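Transcriptional repressor (Vibrio fischeri, PDB 3KV1) probably represses transcription as a SorC-family regulator, binding DNA and, through a putative sugar-binding domain, a carbohydrate effector. Local coordinates at residues 37-42 with 226-230; 46-50 with 76-80; 122-126 with 164-170. One frame throughout, in Å; residues are numbered along the deposited sequence. Where two conformers were deposited one is given.

Contact 1. Residues 37-42 with 226-230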
ATOM      1  N   GLN A  37     -28.140   7.999   2.972  1.00 20.38           N
ATOM      2  CA  GLN A  37     -27.811   9.096   2.071  1.00 21.14           C
ATOM      3  C   GLN A  37     -26.506   8.884   1.303  1.00 21.65           C
ATOM      4  O   GLN A  37     -26.455   9.147   0.097  1.00 20.69           O
ATOM      5  CB  GLN A  37     -27.737  10.445   2.799  1.00 21.87           C
ATOM      6  CG  GLN A  37     -27.778  11.628   1.822  1.00 21.66           C
ATOM      7  CD  GLN A  37     -29.179  11.813   1.243  1.00 23.26           C
ATOM      8  OE1 GLN A  37     -30.110  12.097   1.987  1.00 23.43           O
ATOM      9  NE2 GLN A  37     -29.330  11.651  -0.073  1.00 21.31           N
ATOM     10  N   ARG A  38     -25.455   8.433   1.995  0.74 20.19           N
ATOM     11  CA  ARG A  38     -24.157   8.175   1.337  0.74 22.07           C
ATOM     12  C   ARG A  38     -24.270   7.132   0.242  0.74 20.32           C
ATOM     13  O   ARG A  38     -23.588   7.219  -0.790  0.74 20.09           O
ATOM     14  CB  ARG A  38     -23.111   7.705   2.346  0.74 23.16           C
ATOM     15  CG  ARG A  38     -22.483   8.822   3.178  0.74 25.88           C
ATOM     16  CD  ARG A  38     -21.225   8.294   3.875  0.74 27.63           C
ATOM     17  NE  ARG A  38     -21.541   7.266   4.860  0.74 30.78           N
ATOM     18  CZ  ARG A  38     -21.661   7.495   6.161  0.74 34.60           C
ATOM     19  NH1 ARG A  38     -21.486   8.722   6.630  0.74 34.89           N
ATOM     20  NH2 ARG A  38     -21.960   6.502   6.990  0.74 39.93           N
ATOM     21  N   LYS A  39     -25.110   6.128   0.472  1.00 21.80           N
ATOM     22  CA  LYS A  39     -25.307   5.085  -0.520  1.00 22.47           C
ATOM     23  C   LYS A  39     -25.937   5.649  -1.769  1.00 20.64           C
ATOM     24  O   LYS A  39     -25.580   5.250  -2.879  1.00 24.48           O
ATOM     25  CB  LYS A  39     -26.220   4.006   0.012  1.00 21.60           C
ATOM     26  CG  LYS A  39     -25.513   3.090   0.992  1.00 29.96           C
ATOM     27  CD  LYS A  39     -26.519   2.070   1.544  1.00 40.20           C
ATOM     28  CE  LYS A  39     -25.820   0.916   2.254  1.00 53.94           C
ATOM     29  NZ  LYS A  39     -26.838  -0.098   2.678  1.00 63.75           N
ATOM     30  N   GLN A  40     -26.912   6.548  -1.597  1.00 18.19           N
ATOM     31  CA  GLN A  40     -27.632   7.034  -2.771  1.00 19.60           C
ATOM     32  C   GLN A  40     -26.777   8.027  -3.564  1.00 22.87           C
ATOM     33  O   GLN A  40     -26.860   8.066  -4.790  1.00 23.25           O
ATOM     34  CB  GLN A  40     -28.988   7.645  -2.385  1.00 20.81           C
ATOM     35  CG  GLN A  40     -29.960   6.627  -1.894  1.00 24.35           C
ATOM     36  CD  GLN A  40     -30.259   5.611  -2.959  1.00 36.15           C
ATOM     37  OE1 GLN A  40     -30.533   5.975  -4.100  1.00 41.52           O
ATOM     38  NE2 GLN A  40     -30.176   4.331  -2.608  1.00 37.81           N
ATOM     39  N   VAL A  41     -26.003   8.842  -2.854  1.00 20.26           N
ATOM     40  CA  VAL A  41     -25.036   9.744  -3.496  1.00 20.06           C
ATOM     41  C   VAL A  41     -23.988   8.894  -4.233  1.00 20.35           C
ATOM     42  O   VAL A  41     -23.614   9.172  -5.371  1.00 21.32           O
ATOM     43  CB  VAL A  41     -24.342  10.624  -2.431  1.00 21.09           C
ATOM     44  CG1 VAL A  41     -23.136  11.345  -3.011  1.00 27.52           C
ATOM     45  CG2 VAL A  41     -25.355  11.638  -1.878  1.00 23.39           C
ATOM     46  N   ALA A  42     -23.536   7.845  -3.572  1.00 19.93           N
ATOM     47  CA  ALA A  42     -22.526   6.978  -4.180  1.00 22.38           C
ATOM     48  C   ALA A  42     -23.066   6.288  -5.438  1.00 22.29           C
ATOM     49  O   ALA A  42     -22.298   6.024  -6.386  1.00 22.89           O
ATOM     50  CB  ALA A  42     -22.000   5.964  -3.179  1.00 21.84           C
ATOM     51  N   ALA A 226     -16.626  15.664  -5.977  1.00 18.88           N
ATOM     52  CA  ALA A 226     -16.633  15.860  -4.525  1.00 19.70           C
ATOM     53  C   ALA A 226     -18.000  15.452  -3.993  1.00 23.48           C
ATOM     54  O   ALA A 226     -19.058  15.787  -4.559  1.00 22.44           O
ATOM     55  CB  ALA A 226     -16.319  17.312  -4.166  1.00 22.75           C
HETATM   56  N   MSE A 227     -17.977  14.809  -2.836  0.56 19.98           N
HETATM   57  CA  MSE A 227     -19.146  14.130  -2.340  0.56 19.06           C
HETATM   58  C   MSE A 227     -19.436  14.490  -0.873  0.56 20.70           C
HETATM   59  O   MSE A 227     -18.558  14.375  -0.027  0.56 19.66           O
HETATM   60  CB  MSE A 227     -18.886  12.628  -2.485  0.56 16.35           C
HETATM   61  CG  MSE A 227     -18.357  12.206  -3.872  0.56 19.25           C
HETATM   62 SE   MSE A 227     -18.089  10.276  -3.733  0.56 34.82          SE
HETATM   63  CE  MSE A 227     -19.912   9.898  -2.867  0.56 23.15           C
ATOM     64  N   ALA A 228     -20.664  14.912  -0.566  1.00 19.48           N
ATOM     65  CA  ALA A 228     -21.052  15.091   0.840  1.00 21.48           C
ATOM     66  C   ALA A 228     -22.533  14.789   0.971  1.00 24.03           C
ATOM     67  O   ALA A 228     -23.303  15.107   0.084  1.00 30.72           O
ATOM     68  CB  ALA A 228     -20.774  16.502   1.295  1.00 29.50           C
ATOM     69  N   SER A 229     -22.959  14.222   2.092  0.63 24.37           N
ATOM     70  CA  SER A 229     -24.371  13.848   2.205  0.63 24.22           C
ATOM     71  C   SER A 229     -25.149  14.613   3.265  0.63 26.15           C
ATOM     72  O   SER A 229     -26.382  14.632   3.258  0.63 27.39           O
ATOM     73  CB  SER A 229     -24.505  12.350   2.490  0.63 25.65           C
ATOM     74  OG  SER A 229     -24.251  11.606   1.323  0.63 27.97           O
ATOM     75  N   GLU A 230     -24.432  15.209   4.199  1.00 25.89           N
ATOM     76  CA  GLU A 230     -25.072  15.728   5.407  1.00 27.36           C
ATOM     77  C   GLU A 230     -25.325  17.221   5.341  1.00 29.72           C
ATOM     78  O   GLU A 230     -24.383  18.011   5.335  1.00 28.45           O
ATOM     79  CB  GLU A 230     -24.212  15.390   6.619  1.00 28.06           C
ATOM     80  CG  GLU A 230     -24.101  13.904   6.890  1.00 32.97           C
ATOM     81  CD  GLU A 230     -22.872  13.543   7.723  1.00 39.21           C
ATOM     82  OE1 GLU A 230     -23.001  13.367   8.953  1.00 47.78           O
ATOM     83  OE2 GLU A 230     -21.775  13.425   7.139  1.00 43.17           O
TER
HETATM   84  O   HOH W   1     -21.025  11.465   5.473  1.00 63.49           O
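Helix 34-52 rests on the exit of strand 223-227 through van der Waals contacts; no direct hydrogen bond joins the segments. V41 (t) spans M227 and S229: its CG1 lies 3.5 Å from CE of M227, a selenomethionine, and its CG2 3.4 Å from OG of S229. The m, t, p conformation of M227 brings its methyl against the helix, where CE also comes 4.1 Å from CA of A42. S229 (m) lies against the helix surface formed by Q37, R38 and V41, its CB 3.4 Å from CG of Q37 and its OG 3.4 Å from CA of R38. Beyond that CG, the amide of Q37 (t, p) bonds Q31 N through OE1 and L29 O through NE2. R38 (m, t, m) instead reaches E230 through a water that accepts from NH1 at 3.0 Å and donates to OE2 of E230 at 2.7 Å. With 223-227 parallel to 151-158 and 248-252, this is helix-on-sheet packing at a strand's C-terminal end, consistent with a Rossmann-like α/β domain.

Contact 2. Residues 46-50 with 76-80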
ATOM      1  N   SER A  46     -21.127   6.407  -8.954  0.73 17.29           N
ATOM      2  CA  SER A  46     -20.739   5.115  -9.570  0.73 20.96           C
ATOM      3  C   SER A  46     -21.115   5.084 -11.055  0.73 22.31           C
ATOM      4  O   SER A  46     -20.333   4.652 -11.919  0.73 23.55           O
ATOM      5  CB  SER A  46     -21.408   3.936  -8.849  0.73 21.02           C
ATOM      6  OG  SER A  46     -21.047   2.679  -9.442  0.73 19.81           O
ATOM      7  N   SER A  47     -22.330   5.533 -11.339  1.00 24.66           N
ATOM      8  CA  SER A  47     -22.810   5.592 -12.699  1.00 24.99           C
ATOM      9  C   SER A  47     -22.033   6.605 -13.535  1.00 24.46           C
ATOM     10  O   SER A  47     -21.695   6.325 -14.695  1.00 24.84           O
ATOM     11  CB  SER A  47     -24.304   5.913 -12.722  1.00 29.03           C
ATOM     12  OG  SER A  47     -24.694   6.026 -14.066  1.00 36.33           O
ATOM     13  N   TYR A  48     -21.764   7.778 -12.957  1.00 20.55           N
ATOM     14  CA  TYR A  48     -20.958   8.802 -13.621  1.00 22.97           C
ATOM     15  C   TYR A  48     -19.578   8.210 -13.991  1.00 22.19           C
ATOM     16  O   TYR A  48     -19.116   8.365 -15.122  1.00 21.33           O
ATOM     17  CB  TYR A  48     -20.830  10.072 -12.741  1.00 20.75           C
ATOM     18  CG  TYR A  48     -19.734  11.024 -13.205  1.00 20.24           C
ATOM     19  CD1 TYR A  48     -19.989  11.993 -14.168  1.00 23.99           C
ATOM     20  CD2 TYR A  48     -18.454  10.934 -12.677  1.00 22.97           C
ATOM     21  CE1 TYR A  48     -18.962  12.857 -14.596  1.00 23.43           C
ATOM     22  CE2 TYR A  48     -17.445  11.786 -13.081  1.00 26.59           C
ATOM     23  CZ  TYR A  48     -17.704  12.726 -14.049  1.00 23.14           C
ATOM     24  OH  TYR A  48     -16.662  13.544 -14.451  1.00 27.04           O
ATOM     25  N   LEU A  49     -18.918   7.544 -13.050  1.00 18.77           N
ATOM     26  CA  LEU A  49     -17.619   6.936 -13.363  1.00 21.18           C
ATOM     27  C   LEU A  49     -17.741   5.821 -14.393  1.00 24.29           C
ATOM     28  O   LEU A  49     -16.900   5.689 -15.303  1.00 21.44           O
ATOM     29  CB  LEU A  49     -16.957   6.378 -12.118  1.00 20.53           C
ATOM     30  CG  LEU A  49     -16.461   7.438 -11.129  1.00 23.10           C
ATOM     31  CD1 LEU A  49     -15.870   6.714  -9.917  1.00 23.70           C
ATOM     32  CD2 LEU A  49     -15.391   8.319 -11.781  1.00 22.53           C
ATOM     33  N   ASN A  50     -18.801   5.034 -14.281  1.00 21.89           N
ATOM     34  CA  ASN A  50     -19.014   3.966 -15.270  1.00 20.85           C
ATOM     35  C   ASN A  50     -19.008   4.503 -16.697  1.00 24.41           C
ATOM     36  O   ASN A  50     -18.416   3.896 -17.608  1.00 26.18           O
ATOM     37  CB  ASN A  50     -20.365   3.273 -14.998  1.00 24.09           C
ATOM     38  CG  ASN A  50     -20.617   2.099 -15.924  1.00 30.33           C
ATOM     39  OD1 ASN A  50     -19.715   1.320 -16.222  1.00 29.11           O
ATOM     40  ND2 ASN A  50     -21.868   1.954 -16.365  1.00 28.95           N
ATOM     41  N   ILE A  76     -24.012  -2.330 -11.629  1.00 27.64           N
ATOM     42  CA  ILE A  76     -23.319  -2.904 -12.781  1.00 28.32           C
ATOM     43  C   ILE A  76     -22.452  -1.861 -13.450  1.00 32.05           C
ATOM     44  O   ILE A  76     -22.949  -0.797 -13.843  1.00 33.30           O
ATOM     45  CB  ILE A  76     -24.318  -3.295 -13.859  1.00 28.47           C
ATOM     46  CG1 ILE A  76     -25.203  -4.430 -13.356  1.00 27.93           C
ATOM     47  CG2 ILE A  76     -23.580  -3.708 -15.173  1.00 33.51           C
ATOM     48  CD1 ILE A  76     -26.303  -4.785 -14.346  1.00 30.98           C
ATOM     49  N   VAL A  77     -21.171  -2.166 -13.595  1.00 23.57           N
ATOM     50  CA  VAL A  77     -20.288  -1.300 -14.352  1.00 25.30           C
ATOM     51  C   VAL A  77     -19.523  -2.132 -15.381  1.00 29.73           C
ATOM     52  O   VAL A  77     -19.241  -3.330 -15.187  1.00 28.95           O
ATOM     53  CB  VAL A  77     -19.318  -0.528 -13.434  1.00 27.62           C
ATOM     54  CG1 VAL A  77     -20.090   0.349 -12.440  1.00 32.24           C
ATOM     55  CG2 VAL A  77     -18.398  -1.492 -12.720  1.00 26.73           C
ATOM     56  N   THR A  78     -19.243  -1.509 -16.516  1.00 29.99           N
ATOM     57  CA  THR A  78     -18.439  -2.148 -17.540  1.00 29.03           C
ATOM     58  C   THR A  78     -16.986  -2.246 -17.079  1.00 28.03           C
ATOM     59  O   THR A  78     -16.485  -1.363 -16.384  1.00 29.78           O
ATOM     60  CB  THR A  78     -18.518  -1.331 -18.822  1.00 38.82           C
ATOM     61  OG1 THR A  78     -19.899  -1.157 -19.162  1.00 41.05           O
ATOM     62  CG2 THR A  78     -17.799  -2.034 -19.933  1.00 44.01           C
ATOM     63  N   GLN A  79     -16.308  -3.326 -17.446  1.00 26.14           N
ATOM     64  CA  GLN A  79     -14.922  -3.491 -17.030  1.00 26.25           C
ATOM     65  C   GLN A  79     -13.991  -2.680 -17.938  1.00 28.63           C
ATOM     66  O   GLN A  79     -14.110  -2.743 -19.173  1.00 35.01           O
ATOM     67  CB  GLN A  79     -14.539  -4.982 -17.024  1.00 34.70           C
ATOM     68  CG  GLN A  79     -15.496  -5.820 -16.141  1.00 35.15           C
ATOM     69  CD  GLN A  79     -15.447  -5.378 -14.674  1.00 35.06           C
ATOM     70  OE1 GLN A  79     -14.481  -5.656 -13.977  1.00 34.09           O
ATOM     71  NE2 GLN A  79     -16.490  -4.681 -14.213  1.00 33.44           N
ATOM     72  N   ARG A  80     -13.088  -1.898 -17.341  1.00 23.18           N
ATOM     73  CA  ARG A  80     -12.104  -1.183 -18.136  1.00 25.68           C
ATOM     74  C   ARG A  80     -10.814  -1.054 -17.360  1.00 31.94           C
ATOM     75  O   ARG A  80     -10.835  -1.045 -16.121  1.00 33.41           O
ATOM     76  CB  ARG A  80     -12.648   0.187 -18.605  1.00 23.81           C
ATOM     77  CG  ARG A  80     -12.476   1.404 -17.667  1.00 19.07           C
ATOM     78  CD  ARG A  80     -13.265   1.309 -16.345  1.00 24.31           C
ATOM     79  NE  ARG A  80     -14.684   0.951 -16.458  1.00 23.08           N
ATOM     80  CZ  ARG A  80     -15.696   1.799 -16.633  1.00 24.87           C
ATOM     81  NH1 ARG A  80     -15.488   3.106 -16.775  1.00 24.77           N
ATOM     82  NH2 ARG A  80     -16.939   1.344 -16.644  1.00 24.23           N
TER
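N50 lays its carboxamide against the backbone of V77, with OD1 3.3 Å from V77 CA, and so joins helix 34-52 to the connection between helix 65-72 and strand 83-86. That helix links the parallel strands 58-61 and 83-86 as a beta-alpha-beta crossover, consistent with a Rossmann-like fold. The CA atoms of N50 and V77, 5.5 Å apart, are the nearest across the segments. N50 is in the t rotamer, and its OD1 accepts a hydrogen bond from T78 N at 2.9 Å (N-H...O angle 152°), fixing the irregular 76-80 segment to the helix; R80 NH2 adds a weak bond to N50 OD1 at 2.8 Å (118°). V77 points its CB toward the helix, and its CG1 lies 3.9 Å from OG of S46, a hydroxyl whose polar partner is K110 NZ. R80 (p, m, m) folds its guanidinium over its own segment, where NE and NH2 donate to T78 O at 2.9 and 2.8 Å. NH1 also bonds L53 O, past the end of the segment, and reaches L49 O in a weak bond of 3.3 Å. NH1 and NH2 of R80 both donate to N50 O, each at 3.1 Å.

Contact 3. Residues 122-126 with 164-170; sequences AYVND and HMVKLGF
Segment 122-126 is an irregular, largely extended strip running into helix 127-134; 164-170 is one short helical turn, 164-167, closed by a Schellman motif. Y123 (phi/psi -127/146) is extended and, with chi1 m and chi2 -61°, aims its ring at the turn. Its OH accepts a 2.6 Å hydrogen bond from NE2 of H164 (chi1 p), and CG of M165, a selenomethionine, sits over the ring face, 3.8 Å from the centroid. CB of Y123 lies over the F170 ring (chi1 m), 3.6 Å from its centroid and 15° off the normal, while the Tyr and Phe planes meet obliquely at 42°. The CA-to-CB bond of V124 (-137/162) points away, but its C is 3.7 Å from CD1 of F170. N125 (-93/7) sets the register, its CA 4.4 Å from that of F170. D126 is the N-cap of the next helix, its OD1 bonded to S128 N. In the turn, G169 has phi 90°, with bonds G169 N to V166 O and F170 N to M165 O, both 2.9 Å. H136 of the second subunit bonds Y123 O. Glycerol, probably from the crystallisation liquor, lies near H164 and may mark a pocket beside this aromatic cluster at the subunit interface.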
ATOM      1  N   ALA A 122      -0.664   8.328   6.276  1.00 18.73           N
ATOM      2  CA  ALA A 122      -1.509   9.523   6.060  1.00 20.20           C
ATOM      3  C   ALA A 122      -1.064  10.676   6.953  1.00 21.97           C
ATOM      4  O   ALA A 122      -1.069  11.841   6.528  1.00 22.29           O
ATOM      5  CB  ALA A 122      -2.966   9.190   6.371  1.00 20.35           C
ATOM      6  N   TYR A 123      -0.677  10.361   8.188  1.00 21.87           N
ATOM      7  CA  TYR A 123      -0.429  11.390   9.218  1.00 25.00           C
ATOM      8  C   TYR A 123       0.937  11.269   9.852  1.00 28.48           C
ATOM      9  O   TYR A 123       1.449  10.156  10.023  1.00 26.41           O
ATOM     10  CB  TYR A 123      -1.479  11.318  10.338  1.00 22.71           C
ATOM     11  CG  TYR A 123      -2.881  11.468   9.812  1.00 22.28           C
ATOM     12  CD1 TYR A 123      -3.270  12.627   9.160  1.00 23.07           C
ATOM     13  CD2 TYR A 123      -3.806  10.443   9.940  1.00 21.97           C
ATOM     14  CE1 TYR A 123      -4.555  12.780   8.647  1.00 26.60           C
ATOM     15  CE2 TYR A 123      -5.095  10.581   9.448  1.00 25.08           C
ATOM     16  CZ  TYR A 123      -5.467  11.747   8.792  1.00 28.11           C
ATOM     17  OH  TYR A 123      -6.754  11.885   8.316  1.00 28.88           O
ATOM     18  N   VAL A 124       1.524  12.411  10.210  1.00 24.55           N
ATOM     19  CA  VAL A 124       2.766  12.406  10.970  1.00 24.09           C
ATOM     20  C   VAL A 124       2.623  13.471  12.066  1.00 28.12           C
ATOM     21  O   VAL A 124       1.758  14.341  11.989  1.00 29.29           O
ATOM     22  CB  VAL A 124       3.985  12.701  10.072  1.00 30.66           C
ATOM     23  CG1 VAL A 124       4.121  11.624   9.026  1.00 29.93           C
ATOM     24  CG2 VAL A 124       3.845  14.045   9.393  1.00 31.15           C
ATOM     25  N   ASN A 125       3.461  13.393  13.091  0.66 25.95           N
ATOM     26  CA  ASN A 125       3.333  14.310  14.218  0.66 30.39           C
ATOM     27  C   ASN A 125       4.190  15.575  14.105  0.66 30.48           C
ATOM     28  O   ASN A 125       4.247  16.383  15.043  0.66 31.55           O
ATOM     29  CB  ASN A 125       3.597  13.587  15.540  0.66 34.68           C
ATOM     30  CG  ASN A 125       5.052  13.149  15.695  0.66 38.69           C
ATOM     31  OD1 ASN A 125       5.396  12.473  16.661  0.66 47.65           O
ATOM     32  ND2 ASN A 125       5.910  13.548  14.760  0.66 34.67           N
ATOM     33  N   ASP A 126       4.830  15.760  12.951  0.66 29.46           N
ATOM     34  CA  ASP A 126       5.794  16.853  12.781  0.66 34.98           C
ATOM     35  C   ASP A 126       6.012  17.162  11.303  0.66 34.25           C
ATOM     36  O   ASP A 126       6.279  16.266  10.513  0.66 30.41           O
ATOM     37  CB  ASP A 126       7.130  16.468  13.419  0.66 44.76           C
ATOM     38  CG  ASP A 126       8.305  17.258  12.852  0.66 49.63           C
ATOM     39  OD1 ASP A 126       8.243  18.511  12.814  0.66 47.45           O
ATOM     40  OD2 ASP A 126       9.305  16.620  12.464  0.66 59.67           O
ATOM     41  N   HIS A 164      -9.886  12.149  14.018  1.00 53.75           N
ATOM     42  CA  HIS A 164      -8.978  11.003  14.155  1.00 52.23           C
ATOM     43  C   HIS A 164      -7.496  11.392  14.180  1.00 43.64           C
ATOM     44  O   HIS A 164      -6.684  10.695  14.788  1.00 44.26           O
ATOM     45  CB  HIS A 164      -9.224   9.959  13.070  1.00 55.52           C
ATOM     46  CG  HIS A 164      -9.259  10.538  11.698  1.00 55.07           C
ATOM     47  ND1 HIS A 164     -10.424  10.976  11.111  1.00 51.65           N
ATOM     48  CD2 HIS A 164      -8.269  10.798  10.815  1.00 55.66           C
ATOM     49  CE1 HIS A 164     -10.154  11.461   9.914  1.00 55.37           C
ATOM     50  NE2 HIS A 164      -8.853  11.363   9.709  1.00 57.94           N
HETATM   51  N   MSE A 165      -7.115  12.478  13.526  0.54 44.65           N
HETATM   52  CA  MSE A 165      -5.716  12.888  13.641  0.54 44.47           C
HETATM   53  C   MSE A 165      -5.408  13.130  15.115  0.54 42.03           C
HETATM   54  O   MSE A 165      -4.302  12.854  15.593  0.54 41.42           O
HETATM   55  CB  MSE A 165      -5.454  14.158  12.855  0.54 50.06           C
HETATM   56  CG  MSE A 165      -6.015  14.136  11.462  0.54 51.97           C
HETATM   57 SE   MSE A 165      -5.971  15.941  10.765  0.54 46.63          SE
HETATM   58  CE  MSE A 165      -4.028  16.219  10.734  0.54 27.17           C
ATOM     59  N   VAL A 166      -6.399  13.640  15.840  1.00 39.38           N
ATOM     60  CA  VAL A 166      -6.215  13.915  17.254  1.00 40.33           C
ATOM     61  C   VAL A 166      -6.259  12.623  18.058  1.00 44.17           C
ATOM     62  O   VAL A 166      -5.357  12.338  18.847  1.00 43.09           O
ATOM     63  CB  VAL A 166      -7.294  14.873  17.777  1.00 40.27           C
ATOM     64  CG1 VAL A 166      -7.100  15.108  19.255  1.00 38.84           C
ATOM     65  CG2 VAL A 166      -7.240  16.173  17.008  1.00 37.96           C
ATOM     66  N   LYS A 167      -7.298  11.830  17.835  1.00 49.33           N
ATOM     67  CA  LYS A 167      -7.454  10.601  18.599  1.00 56.67           C
ATOM     68  C   LYS A 167      -6.286   9.641  18.359  1.00 47.87           C
ATOM     69  O   LYS A 167      -5.920   8.882  19.252  1.00 48.48           O
ATOM     70  CB  LYS A 167      -8.818   9.945  18.350  1.00 67.48           C
ATOM     71  CG  LYS A 167      -9.054   9.457  16.942  1.00 79.31           C
ATOM     72  CD  LYS A 167     -10.469   8.909  16.776  1.00 86.88           C
ATOM     73  CE  LYS A 167     -10.603   8.102  15.489  1.00 90.25           C
ATOM     74  NZ  LYS A 167     -11.993   7.618  15.273  1.00 92.18           N
ATOM     75  N   LEU A 168      -5.668   9.721  17.180  1.00 43.06           N
ATOM     76  CA  LEU A 168      -4.500   8.886  16.879  1.00 46.73           C
ATOM     77  C   LEU A 168      -3.167   9.465  17.380  1.00 45.07           C
ATOM     78  O   LEU A 168      -2.124   8.833  17.241  1.00 45.37           O
ATOM     79  CB  LEU A 168      -4.431   8.549  15.379  1.00 43.75           C
ATOM     80  CG  LEU A 168      -5.510   7.557  14.946  1.00 52.01           C
ATOM     81  CD1 LEU A 168      -5.681   7.487  13.416  1.00 53.69           C
ATOM     82  CD2 LEU A 168      -5.165   6.191  15.519  1.00 53.89           C
ATOM     83  N   GLY A 169      -3.197  10.667  17.949  1.00 43.06           N
ATOM     84  CA  GLY A 169      -2.024  11.237  18.593  1.00 45.43           C
ATOM     85  C   GLY A 169      -1.105  12.071  17.712  1.00 43.84           C
ATOM     86  O   GLY A 169       0.027  12.388  18.095  1.00 43.18           O
ATOM     87  N   PHE A 170      -1.581  12.452  16.533  1.00 36.03           N
ATOM     88  CA  PHE A 170      -0.726  13.205  15.621  1.00 34.05           C
ATOM     89  C   PHE A 170      -0.853  14.728  15.813  1.00 33.40           C
ATOM     90  O   PHE A 170      -0.004  15.494  15.344  1.00 31.98           O
ATOM     91  CB  PHE A 170      -1.009  12.810  14.165  1.00 29.90           C
ATOM     92  CG  PHE A 170      -0.743  11.345  13.855  1.00 28.37           C
ATOM     93  CD1 PHE A 170       0.549  10.900  13.651  1.00 28.31           C
ATOM     94  CD2 PHE A 170      -1.797  10.439  13.714  1.00 35.51           C
ATOM     95  CE1 PHE A 170       0.806   9.559  13.345  1.00 31.42           C
ATOM     96  CE2 PHE A 170      -1.555   9.109  13.400  1.00 36.68           C
ATOM     97  CZ  PHE A 170      -0.253   8.668  13.223  1.00 34.57           C
TER

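How the contacts relate
After helix 10-20 and strand 24-28 the chain enters helix 34-52, which serves two contacts in succession: 37-42 opens contact 1 and 46-50 opens contact 2. Contact 2 closes first, at 76-80, after strand 58-61 and helix 65-72. Contact 3 then opens at 122-126 and closes at 164-170, so the two are in series, and both are nested inside the long loop that contact 1 closes at 226-230. None cross. Contact 1 ties the helix to the central sheet, contact 2 ties it to a peripheral crossover, and contact 3, on the opposite side of the chain's centre from contact 2, joins the loop before helix 127-134 to the short helix 164-167 and the turn after it.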